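Local coordinates for protein AbyA5 (Verrucosispora maris, PDB 4YWF) that catalyses acetate elimination in spirotetronate/spirotetramate biosynthesis as an esterase-like lyase of the alpha/beta-hydrolase superfamily, at residues A310-A313 / M314-H318. The protein carries 4 engineered substitutions. Numbering follows the deposited sequence.
Engineered in segment 314-318: M314 (natural residue Leu).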
ATOM      1  N   ALA A 310     -16.463  10.905   7.797  1.00 26.22           N
ATOM      2  CA  ALA A 310     -15.888  12.147   8.309  1.00 23.98           C
ATOM      3  C   ALA A 310     -14.437  12.350   7.875  1.00 22.26           C
ATOM      4  O   ALA A 310     -13.922  13.449   7.975  1.00 20.79           O
ATOM      5  CB  ALA A 310     -15.969  12.175   9.849  1.00 27.04           C
ATOM      6  N   ASP A 311     -13.738  11.301   7.463  1.00 23.22           N
ATOM      7  CA  ASP A 311     -12.316  11.479   7.155  1.00 22.45           C
ATOM      8  C   ASP A 311     -12.166  12.115   5.736  1.00 22.15           C
ATOM      9  O   ASP A 311     -11.617  13.201   5.624  1.00 23.40           O
ATOM     10  CB  ASP A 311     -11.574  10.187   7.423  1.00 23.88           C
ATOM     11  CG  ASP A 311     -11.172  10.034   8.863  1.00 25.15           C
ATOM     12  OD1 ASP A 311     -11.161  11.019   9.649  1.00 27.75           O
ATOM     13  OD2 ASP A 311     -10.772   8.944   9.224  1.00 28.57           O
ATOM     14  N   PRO A 312     -12.709  11.522   4.682  1.00 22.71           N
ATOM     15  CA  PRO A 312     -12.652  12.321   3.447  1.00 23.13           C
ATOM     16  C   PRO A 312     -13.346  13.719   3.454  1.00 25.90           C
ATOM     17  O   PRO A 312     -12.885  14.596   2.751  1.00 25.83           O
ATOM     18  CB  PRO A 312     -13.280  11.444   2.404  1.00 25.35           C
ATOM     19  CG  PRO A 312     -13.836  10.239   3.068  1.00 27.08           C
ATOM     20  CD  PRO A 312     -13.388  10.227   4.517  1.00 27.38           C
ATOM     21  N   ALA A 313     -14.444  13.867   4.223  1.00 25.58           N
ATOM     22  CA  ALA A 313     -15.143  15.139   4.482  1.00 27.47           C
ATOM     23  C   ALA A 313     -14.176  16.166   5.029  1.00 25.94           C
ATOM     24  O   ALA A 313     -14.190  17.306   4.623  1.00 26.05           O
ATOM     25  CB  ALA A 313     -16.312  14.946   5.502  1.00 27.62           C
HETATM   26  N   MSE A 314     -13.322  15.713   5.946  1.00 28.48           N
HETATM   27  CA  MSE A 314     -12.317  16.545   6.555  1.00 27.30           C
HETATM   28  C   MSE A 314     -11.285  16.966   5.538  1.00 27.93           C
HETATM   29  O   MSE A 314     -10.830  18.141   5.537  1.00 27.09           O
HETATM   30  CB  MSE A 314     -11.751  15.890   7.791  1.00 30.97           C
HETATM   31  CG  MSE A 314     -10.885  16.934   8.462  1.00 38.36           C
HETATM   32 SE   MSE A 314      -9.874  16.186   9.977  1.00 49.23          SE
HETATM   33  CE  MSE A 314      -8.660  17.683  10.402  1.00 50.70           C
ATOM     34  N   LEU A 315     -10.893  16.069   4.646  1.00 23.31           N
ATOM     35  CA  LEU A 315      -9.927  16.454   3.630  1.00 22.64           C
ATOM     36  C   LEU A 315     -10.511  17.459   2.656  1.00 23.46           C
ATOM     37  O   LEU A 315      -9.808  18.408   2.269  1.00 20.21           O
ATOM     38  CB  LEU A 315      -9.401  15.268   2.843  1.00 24.65           C
ATOM     39  CG  LEU A 315      -8.541  14.333   3.686  1.00 26.37           C
ATOM     40  CD1 LEU A 315      -8.116  13.150   2.849  1.00 28.09           C
ATOM     41  CD2 LEU A 315      -7.354  15.087   4.242  1.00 27.48           C
ATOM     42  N   ARG A 316     -11.783  17.252   2.298  1.00 21.46           N
ATOM     43  CA  ARG A 316     -12.504  18.178   1.451  1.00 25.51           C
ATOM     44  C   ARG A 316     -12.661  19.506   2.098  1.00 26.88           C
ATOM     45  O   ARG A 316     -12.818  20.518   1.383  1.00 31.18           O
ATOM     46  CB  ARG A 316     -13.905  17.716   1.172  1.00 26.36           C
ATOM     47  CG  ARG A 316     -14.002  16.566   0.195  1.00 29.24           C
ATOM     48  CD  ARG A 316     -15.467  16.288  -0.071  1.00 35.68           C
ATOM     49  NE  ARG A 316     -15.556  14.882  -0.146  1.00 40.41           N
ATOM     50  CZ  ARG A 316     -16.209  14.065   0.643  1.00 34.06           C
ATOM     51  NH1 ARG A 316     -17.053  14.432   1.573  1.00 34.15           N
ATOM     52  NH2 ARG A 316     -16.008  12.813   0.396  1.00 35.74           N
ATOM     53  N   THR A 317     -12.649  19.552   3.424  1.00 26.90           N
ATOM     54  CA  THR A 317     -12.767  20.844   4.071  1.00 26.94           C
ATOM     55  C   THR A 317     -11.467  21.654   4.115  1.00 28.31           C
ATOM     56  O   THR A 317     -11.505  22.946   4.012  1.00 28.28           O
ATOM     57  CB  THR A 317     -13.391  20.693   5.465  1.00 24.82           C
ATOM     58  OG1 THR A 317     -14.561  19.894   5.366  1.00 24.31           O
ATOM     59  CG2 THR A 317     -13.784  21.998   5.991  1.00 25.06           C
ATOM     60  N   HIS A 318     -10.334  20.954   4.245  1.00 25.15           N
ATOM     61  CA  HIS A 318      -9.062  21.562   4.653  1.00 27.27           C
ATOM     62  C   HIS A 318      -7.869  21.447   3.665  1.00 29.03           C
ATOM     63  O   HIS A 318      -6.932  22.237   3.724  1.00 29.54           O
ATOM     64  CB  HIS A 318      -8.636  21.015   6.033  1.00 29.10           C
ATOM     65  CG  HIS A 318      -9.598  21.340   7.126  1.00 30.69           C
ATOM     66  ND1 HIS A 318      -9.810  22.633   7.581  1.00 30.52           N
ATOM     67  CD2 HIS A 318     -10.411  20.549   7.865  1.00 29.33           C
ATOM     68  CE1 HIS A 318     -10.740  22.632   8.516  1.00 27.97           C
ATOM     69  NE2 HIS A 318     -11.112  21.379   8.712  1.00 30.70           N
TER
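T317 reaches back one helical turn to A313, whose carbonyl oxygen accepts two bonds. The hydroxyl OG1 of T317 lies 2.7 Å from A313 O, tilted 31° from the carbonyl plane, while the amide N of T317 makes a weak bond to the same oxygen. A chi1 of -49° sets OG1 beside the backbone N of T317, so hydroxyl and amide can address one acceptor; CG2 then takes the position anti to that N.

The preceding carbonyls are satisfied by i+4 amides. The straightest of these bonds runs from R316 N to P312 O (2.9 Å, 161° at the hydrogen), and L315 N bonds to D311 O at 3.1 Å. M314 N also reaches A310 O, but from above the carbonyl plane, away from a lone pair.

R316 folds back over the first turn. With CG anti to its carbonyl carbon and a bend at chi3, its guanidinium lays one face over P312 O, which sits 3.9 Å above the plane near the centre, and over A313 N. NH1 approaches A313 CA at 3.6 Å and NH2 approaches P312 CB at 3.7 Å; these are packing contacts.

The D311 carboxylate is taken up outside the helix: OD1 accepts the amide of A244, and OD2 those of V243 and F246, tying the helix start to the loop at V243-A244 and to the start of helix 245-248. The engineered M314, a selenomethionine, extends its chain toward P286 and L289, whereas L315 packs on Y298 and F322 of the sheet.

The i to i+4 amide bonds are those of an alpha-helix, and a threonine hydroxyl on the carbonyl four residues back is a common addition; here the helix is the crossover of a beta-alpha-beta unit between strands 296-301 and 322-327 in the alpha/beta-hydrolase fold.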